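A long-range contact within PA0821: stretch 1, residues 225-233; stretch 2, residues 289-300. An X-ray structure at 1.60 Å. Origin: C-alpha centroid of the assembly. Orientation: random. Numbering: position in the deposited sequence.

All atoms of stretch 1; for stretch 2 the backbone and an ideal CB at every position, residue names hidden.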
ATOM      1  N   THR B 225     -17.695 -25.350  -8.854  1.00 29.64           N
ATOM      2  CA  THR B 225     -18.474 -24.561  -9.811  1.00 29.27           C
ATOM      3  C   THR B 225     -18.753 -23.196  -9.188  1.00 30.16           C
ATOM      4  O   THR B 225     -19.852 -22.896  -8.708  1.00 31.40           O
ATOM      5  CB  THR B 225     -19.755 -25.291 -10.187  1.00 33.54           C
ATOM      6  OG1 THR B 225     -19.424 -26.611 -10.635  1.00 34.48           O
ATOM      7  CG2 THR B 225     -20.485 -24.556 -11.297  1.00 28.73           C
ATOM      8  N   ARG B 226     -17.717 -22.356  -9.183  1.00 24.36           N
ATOM      9  CA  ARG B 226     -17.730 -21.099  -8.444  1.00 24.46           C
ATOM     10  C   ARG B 226     -16.998 -20.042  -9.262  1.00 23.26           C
ATOM     11  O   ARG B 226     -16.490 -20.321 -10.350  1.00 22.66           O
ATOM     12  CB  ARG B 226     -17.108 -21.286  -7.057  1.00 24.68           C
ATOM     13  CG  ARG B 226     -17.915 -22.237  -6.189  1.00 31.27           C
ATOM     14  CD  ARG B 226     -17.545 -22.183  -4.733  1.00 43.32           C
ATOM     15  NE  ARG B 226     -18.588 -22.826  -3.940  1.00 45.78           N
ATOM     16  CZ  ARG B 226     -18.871 -22.507  -2.685  1.00 49.36           C
ATOM     17  NH1 ARG B 226     -18.183 -21.551  -2.075  1.00 50.58           N
ATOM     18  NH2 ARG B 226     -19.843 -23.140  -2.043  1.00 54.24           N
ATOM     19  N   ILE B 227     -16.953 -18.809  -8.743  1.00 21.39           N
ATOM     20  CA  ILE B 227     -16.271 -17.712  -9.420  1.00 21.28           C
ATOM     21  C   ILE B 227     -15.236 -17.078  -8.501  1.00 22.29           C
ATOM     22  O   ILE B 227     -15.348 -17.112  -7.270  1.00 23.65           O
ATOM     23  CB  ILE B 227     -17.243 -16.622  -9.927  1.00 19.91           C
ATOM     24  CG1 ILE B 227     -18.013 -15.990  -8.762  1.00 24.02           C
ATOM     25  CG2 ILE B 227     -18.183 -17.185 -10.985  1.00 20.54           C
ATOM     26  CD1 ILE B 227     -18.852 -14.803  -9.177  1.00 24.95           C
ATOM     27  N   LYS B 228     -14.222 -16.477  -9.124  1.00 16.88           N
ATOM     28  CA  LYS B 228     -13.165 -15.807  -8.379  1.00 17.83           C
ATOM     29  C   LYS B 228     -13.619 -14.451  -7.860  1.00 20.12           C
ATOM     30  O   LYS B 228     -13.391 -14.112  -6.692  1.00 19.30           O
ATOM     31  CB  LYS B 228     -11.938 -15.643  -9.275  1.00 20.41           C
ATOM     32  CG  LYS B 228     -10.783 -14.881  -8.636  1.00 22.74           C
ATOM     33  CD  LYS B 228      -9.842 -14.417  -9.736  1.00 24.65           C
ATOM     34  CE  LYS B 228      -8.768 -13.484  -9.221  1.00 29.13           C
ATOM     35  NZ  LYS B 228      -7.953 -12.951 -10.354  1.00 27.50           N
ATOM     36  N   THR B 229     -14.245 -13.653  -8.718  1.00 20.50           N
ATOM     37  CA  THR B 229     -14.515 -12.269  -8.367  1.00 20.21           C
ATOM     38  C   THR B 229     -15.564 -11.705  -9.307  1.00 20.51           C
ATOM     39  O   THR B 229     -15.760 -12.194 -10.424  1.00 19.98           O
ATOM     40  CB  THR B 229     -13.245 -11.410  -8.442  1.00 22.07           C
ATOM     41  OG1 THR B 229     -13.535 -10.084  -7.985  1.00 19.48           O
ATOM     42  CG2 THR B 229     -12.742 -11.331  -9.884  1.00 23.83           C
ATOM     43  N   VAL B 230     -16.234 -10.667  -8.827  1.00 20.14           N
ATOM     44  CA  VAL B 230     -16.996  -9.783  -9.693  1.00 19.00           C
ATOM     45  C   VAL B 230     -16.099  -8.612 -10.081  1.00 20.63           C
ATOM     46  O   VAL B 230     -15.094  -8.322  -9.427  1.00 19.44           O
ATOM     47  CB  VAL B 230     -18.293  -9.299  -9.010  1.00 21.26           C
ATOM     48  CG1 VAL B 230     -19.039 -10.472  -8.390  1.00 22.52           C
ATOM     49  CG2 VAL B 230     -17.980  -8.241  -7.947  1.00 19.86           C
ATOM     50  N   SER B 231     -16.450  -7.940 -11.169  1.00 18.22           N
ATOM     51  CA  SER B 231     -15.794  -6.689 -11.531  1.00 18.47           C
ATOM     52  C   SER B 231     -16.789  -5.887 -12.355  1.00 18.92           C
ATOM     53  O   SER B 231     -18.000  -6.091 -12.237  1.00 19.62           O
ATOM     54  CB  SER B 231     -14.468  -6.948 -12.267  1.00 20.05           C
ATOM     55  OG  SER B 231     -13.694  -5.755 -12.290  1.00 19.02           O
ATOM     56  N   TRP B 232     -16.287  -4.963 -13.179  1.00 16.98           N
ATOM     57  CA  TRP B 232     -17.186  -4.173 -14.021  1.00 17.68           C
ATOM     58  C   TRP B 232     -18.051  -5.077 -14.891  1.00 16.26           C
ATOM     59  O   TRP B 232     -19.267  -4.877 -15.003  1.00 18.10           O
ATOM     60  CB  TRP B 232     -16.385  -3.196 -14.887  1.00 18.55           C
ATOM     61  CG  TRP B 232     -17.262  -2.325 -15.742  1.00 17.77           C
ATOM     62  CD1 TRP B 232     -18.362  -1.616 -15.335  1.00 18.61           C
ATOM     63  CD2 TRP B 232     -17.120  -2.070 -17.146  1.00 16.86           C
ATOM     64  NE1 TRP B 232     -18.910  -0.942 -16.400  1.00 19.53           N
ATOM     65  CE2 TRP B 232     -18.169  -1.199 -17.523  1.00 17.79           C
ATOM     66  CE3 TRP B 232     -16.204  -2.482 -18.117  1.00 19.92           C
ATOM     67  CZ2 TRP B 232     -18.320  -0.733 -18.830  1.00 20.18           C
ATOM     68  CZ3 TRP B 232     -16.360  -2.026 -19.416  1.00 20.05           C
ATOM     69  CH2 TRP B 232     -17.407  -1.169 -19.766  1.00 19.99           C
ATOM     70  N   LEU B 233     -17.440  -6.080 -15.512  1.00 16.90           N
ATOM     71  CA  LEU B 233     -18.176  -7.119 -16.211  1.00 17.81           C
ATOM     72  C   LEU B 233     -17.937  -8.433 -15.483  1.00 17.08           C
ATOM     73  O   LEU B 233     -16.815  -8.712 -15.050  1.00 17.22           O
ATOM     74  CB  LEU B 233     -17.740  -7.228 -17.671  1.00 17.16           C
ATOM     75  CG  LEU B 233     -17.657  -5.922 -18.464  1.00 18.19           C
ATOM     76  CD1 LEU B 233     -17.297  -6.202 -19.918  1.00 16.72           C
ATOM     77  CD2 LEU B 233     -18.979  -5.151 -18.382  1.00 19.42           C
ATOM     78  N   UNK B 289     -21.378  -0.226  -7.096  1.00 22.78           N
ATOM     79  CA  UNK B 289     -21.963  -1.268  -7.955  1.00 22.38           C
ATOM     80  C   UNK B 289     -21.326  -2.631  -7.724  1.00 23.78           C
ATOM     81  O   UNK B 289     -22.023  -3.653  -7.769  1.00 23.72           O
ATOM     82  CB  UNK B 289     -21.816  -0.881  -9.428  1.00 22.38           C
ATOM     83  N   UNK B 290     -20.023  -2.678  -7.442  1.00 22.39           N
ATOM     84  CA  UNK B 290     -19.382  -3.968  -7.200  1.00 23.99           C
ATOM     85  C   UNK B 290     -19.819  -4.561  -5.868  1.00 22.41           C
ATOM     86  O   UNK B 290     -19.945  -5.782  -5.742  1.00 23.71           O
ATOM     87  CB  UNK B 290     -17.859  -3.821  -7.233  1.00 23.99           C
ATOM     88  N   UNK B 291     -20.016  -3.715  -4.848  1.00 23.47           N
ATOM     89  CA  UNK B 291     -20.478  -4.211  -3.552  1.00 24.62           C
ATOM     90  C   UNK B 291     -21.824  -4.909  -3.702  1.00 23.54           C
ATOM     91  O   UNK B 291     -22.055  -5.993  -3.149  1.00 24.62           O
ATOM     92  CB  UNK B 291     -20.582  -3.067  -2.541  1.00 24.62           C
ATOM     93  N   UNK B 292     -22.736  -4.293  -4.452  1.00 23.79           N
ATOM     94  CA  UNK B 292     -24.061  -4.875  -4.610  1.00 25.34           C
ATOM     95  C   UNK B 292     -24.009  -6.176  -5.408  1.00 24.50           C
ATOM     96  O   UNK B 292     -24.681  -7.154  -5.058  1.00 26.95           O
ATOM     97  CB  UNK B 292     -24.997  -3.876  -5.294  1.00 25.34           C
ATOM     98  N   UNK B 293     -23.203  -6.222  -6.472  1.00 22.53           N
ATOM     99  CA  UNK B 293     -23.113  -7.456  -7.240  1.00 21.33           C
ATOM    100  C   UNK B 293     -22.400  -8.548  -6.453  1.00 24.46           C
ATOM    101  O   UNK B 293     -22.812  -9.713  -6.489  1.00 23.88           O
ATOM    102  CB  UNK B 293     -22.389  -7.205  -8.564  1.00 21.33           C
ATOM    103  N   UNK B 294     -21.320  -8.196  -5.747  1.00 24.01           N
ATOM    104  CA  UNK B 294     -20.620  -9.186  -4.937  1.00 23.36           C
ATOM    105  C   UNK B 294     -21.540  -9.774  -3.876  1.00 25.35           C
ATOM    106  O   UNK B 294     -21.469 -10.971  -3.580  1.00 28.14           O
ATOM    107  CB  UNK B 294     -19.388  -8.562  -4.279  1.00 23.36           C
ATOM    108  N   UNK B 295     -22.413  -8.944  -3.296  1.00 26.56           N
ATOM    109  CA  UNK B 295     -23.365  -9.446  -2.310  1.00 26.26           C
ATOM    110  C   UNK B 295     -24.301 -10.483  -2.924  1.00 29.03           C
ATOM    111  O   UNK B 295     -24.585 -11.518  -2.309  1.00 32.56           O
ATOM    112  CB  UNK B 295     -24.176  -8.291  -1.719  1.00 26.26           C
ATOM    113  N   UNK B 296     -24.773 -10.229  -4.147  1.00 27.47           N
ATOM    114  CA  UNK B 296     -25.692 -11.155  -4.806  1.00 27.22           C
ATOM    115  C   UNK B 296     -25.018 -12.467  -5.198  1.00 30.63           C
ATOM    116  O   UNK B 296     -25.685 -13.506  -5.259  1.00 31.43           O
ATOM    117  CB  UNK B 296     -26.293 -10.495  -6.049  1.00 27.22           C
ATOM    118  N   UNK B 297     -23.714 -12.446  -5.473  1.00 27.19           N
ATOM    119  CA  UNK B 297     -23.026 -13.607  -6.022  1.00 28.98           C
ATOM    120  C   UNK B 297     -22.072 -14.292  -5.053  1.00 29.15           C
ATOM    121  O   UNK B 297     -21.490 -15.315  -5.416  1.00 28.36           O
ATOM    122  CB  UNK B 297     -22.249 -13.188  -7.272  1.00 28.98           C
ATOM    123  N   UNK B 298     -21.888 -13.779  -3.836  1.00 31.36           N
ATOM    124  CA  UNK B 298     -20.854 -14.364  -2.989  1.00 30.54           C
ATOM    125  C   UNK B 298     -21.177 -15.792  -2.566  1.00 29.96           C
ATOM    126  O   UNK B 298     -20.272 -16.515  -2.130  1.00 33.36           O
ATOM    127  CB  UNK B 298     -20.649 -13.496  -1.746  1.00 30.54           C
ATOM    128  N   UNK B 299     -22.433 -16.218  -2.699  1.00 30.95           N
ATOM    129  CA  UNK B 299     -22.779 -17.610  -2.474  1.00 34.92           C
ATOM    130  C   UNK B 299     -22.145 -18.571  -3.457  1.00 40.62           C
ATOM    131  O   UNK B 299     -22.067 -19.770  -3.169  1.00 35.57           O
ATOM    132  CB  UNK B 299     -24.300 -17.772  -2.525  1.00 34.92           C
ATOM    133  N   UNK B 300     -21.689 -18.081  -4.610  1.00 29.38           N
ATOM    134  CA  UNK B 300     -21.003 -18.922  -5.584  1.00 29.56           C
ATOM    135  C   UNK B 300     -19.545 -18.496  -5.772  1.00 26.07           C
ATOM    136  O   UNK B 300     -18.944 -18.788  -6.795  1.00 26.25           O
ATOM    137  CB  UNK B 300     -21.738 -18.878  -6.925  1.00 29.56           C
TER

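Backbone angles near -65/-40 from 289 to 296 define a helix, so the positions that meet stretch 1 should recur every three to four residues. At 289 the ideal CB has nothing of stretch 1 within 5.5 Å and phi is -64°, which suits many residues, proline included; the residue is Pro-289, which makes no contact.

At 290 CA-to-CB points sideways, with the ideal CB 4.5 Å from Val-230 CG2 and 5.5 Å from Ser-231 O. A short side chain would touch little beyond the valine, whereas a long or aromatic one could run along the backbone of Ser-231 and Trp-232. Tyr-290, with chi1 m, does this: Ser-231 C lies over one face of its ring, 3.7 Å from CZ. Its OH comes within 3.2 Å of Trp-232 N, but the angle is too poor for a hydrogen bond; the hydroxyl is bonded elsewhere in the structure.

Positions 291 and 292 have no stretch 1 atom near their ideal CB and are left unconstrained by it; they are Val-291 and Leu-292.

At 293 CA-to-CB points toward stretch 1, and the ideal CB is 4.6 Å from Val-230 CG2. An aliphatic residue of moderate length would suit. Leu-293, chi1 t and chi2 p, places CD2 3.9 Å from Val-230 CB.

Position 294 has the closest ideal CB to stretch 1, 3.9 Å from Val-230 CG2, but points sideways. Apolar packing at CB is compatible with a polar end, and Val-230 N offers a donor nearby. Asn-294 combines the two: its CB packs there, while OD1 accepts from a water O at 2.8 Å, which accepts from Val-230 N at 2.9 Å.

Positions 295 and 296 are out of reach, so stretch 1 sets no preference; they are His-295 and Ala-296.

At 297 CA-to-CB points toward an apolar patch, Ile-227 CD1 (4.2 Å from the ideal CB) and Val-230 CG1 (4.4 Å). Leucine, isoleucine or methionine would be plausible. Leu-297 CD1 lies against both, 4.1 Å from Ile-227 CD1 and 3.9 Å from Val-230 CG1.

At 298 CA-to-CB points away and nothing lies within 5.5 Å, so many side chains would do; the residue is Lys-298. At 299 the ideal CB is equally free, so glycine is not forced; Gly-299 is deposited, its O over one face of the Arg-226 guanidinium.

At 300 the backbone O accepts from Ile-227 N (2.8 Å, N-H...O 148°), as any residue could. CA-to-CB points sideways, the ideal CB 4.8 Å from Thr-225 O and Arg-226 CA and 5.1 Å from Ile-227 CG1; that CG1 makes an aliphatic group plausible without excluding others. Ile-300 packs CG1 4.3 Å from Ile-227 CG1.

Stretch 2 (289-300) PYVLLNHALKGI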
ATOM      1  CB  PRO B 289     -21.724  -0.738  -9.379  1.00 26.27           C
ATOM      2  CG  PRO B 289     -21.475   0.729  -9.213  1.00 26.35           C
ATOM      3  CD  PRO B 289     -20.779   0.862  -7.894  1.00 23.52           C
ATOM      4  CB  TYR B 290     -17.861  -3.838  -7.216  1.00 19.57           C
ATOM      5  CG  TYR B 290     -17.191  -3.402  -8.512  1.00 19.84           C
ATOM      6  CD1 TYR B 290     -17.901  -2.817  -9.557  1.00 21.05           C
ATOM      7  CD2 TYR B 290     -15.815  -3.585  -8.677  1.00 21.33           C
ATOM      8  CE1 TYR B 290     -17.258  -2.411 -10.725  1.00 17.20           C
ATOM      9  CE2 TYR B 290     -15.172  -3.189  -9.830  1.00 19.58           C
ATOM     10  CZ  TYR B 290     -15.893  -2.606 -10.852  1.00 19.81           C
ATOM     11  OH  TYR B 290     -15.238  -2.219 -12.005  1.00 19.79           O
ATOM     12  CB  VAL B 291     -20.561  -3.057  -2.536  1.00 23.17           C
ATOM     13  CG1 VAL B 291     -21.398  -3.463  -1.312  1.00 26.07           C
ATOM     14  CG2 VAL B 291     -19.179  -2.615  -2.131  1.00 26.78           C
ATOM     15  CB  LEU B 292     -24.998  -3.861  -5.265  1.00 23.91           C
ATOM     16  CG  LEU B 292     -25.333  -2.641  -4.403  1.00 32.04           C
ATOM     17  CD1 LEU B 292     -26.114  -1.630  -5.221  1.00 36.66           C
ATOM     18  CD2 LEU B 292     -26.109  -3.046  -3.148  1.00 30.85           C
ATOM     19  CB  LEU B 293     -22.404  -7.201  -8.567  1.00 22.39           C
ATOM     20  CG  LEU B 293     -22.304  -8.441  -9.457  1.00 24.88           C
ATOM     21  CD1 LEU B 293     -23.684  -8.986  -9.817  1.00 23.54           C
ATOM     22  CD2 LEU B 293     -21.540  -8.106 -10.706  1.00 25.55           C
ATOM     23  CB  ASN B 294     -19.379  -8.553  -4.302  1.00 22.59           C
ATOM     24  CG  ASN B 294     -18.662  -9.483  -3.334  1.00 26.16           C
ATOM     25  OD1 ASN B 294     -17.831 -10.300  -3.735  1.00 26.96           O
ATOM     26  ND2 ASN B 294     -18.962  -9.338  -2.044  1.00 23.46           N
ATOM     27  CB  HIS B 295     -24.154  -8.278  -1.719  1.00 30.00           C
ATOM     28  CG  HIS B 295     -24.982  -8.651  -0.529  1.00 34.46           C
ATOM     29  ND1 HIS B 295     -24.438  -8.865   0.718  1.00 38.65           N
ATOM     30  CD2 HIS B 295     -26.315  -8.851  -0.399  1.00 37.44           C
ATOM     31  CE1 HIS B 295     -25.399  -9.179   1.567  1.00 38.19           C
ATOM     32  NE2 HIS B 295     -26.549  -9.176   0.915  1.00 40.02           N
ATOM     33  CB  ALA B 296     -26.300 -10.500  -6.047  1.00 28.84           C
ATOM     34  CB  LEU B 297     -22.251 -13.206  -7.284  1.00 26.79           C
ATOM     35  CG  LEU B 297     -23.092 -12.692  -8.452  1.00 27.02           C
ATOM     36  CD1 LEU B 297     -22.211 -12.431  -9.669  1.00 23.91           C
ATOM     37  CD2 LEU B 297     -24.198 -13.681  -8.794  1.00 27.30           C
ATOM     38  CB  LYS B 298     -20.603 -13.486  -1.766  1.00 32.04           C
ATOM     39  CG  LYS B 298     -21.787 -13.297  -0.850  1.00 33.86           C
ATOM     40  CD  LYS B 298     -21.423 -12.271   0.212  1.00 42.20           C
ATOM     41  CE  LYS B 298     -22.464 -12.188   1.310  1.00 39.37           C
ATOM     42  NZ  LYS B 298     -22.063 -11.168   2.315  1.00 40.58           N
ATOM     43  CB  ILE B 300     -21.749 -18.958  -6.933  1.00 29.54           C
ATOM     44  CG1 ILE B 300     -21.809 -17.569  -7.586  1.00 24.50           C
ATOM     45  CG2 ILE B 300     -23.135 -19.556  -6.755  1.00 29.02           C
ATOM     46  CD1 ILE B 300     -22.083 -17.603  -9.093  1.00 26.07           C
TER
HETATM   47  O   HOH W   1     -16.030 -10.511  -5.894  1.00 22.63           O
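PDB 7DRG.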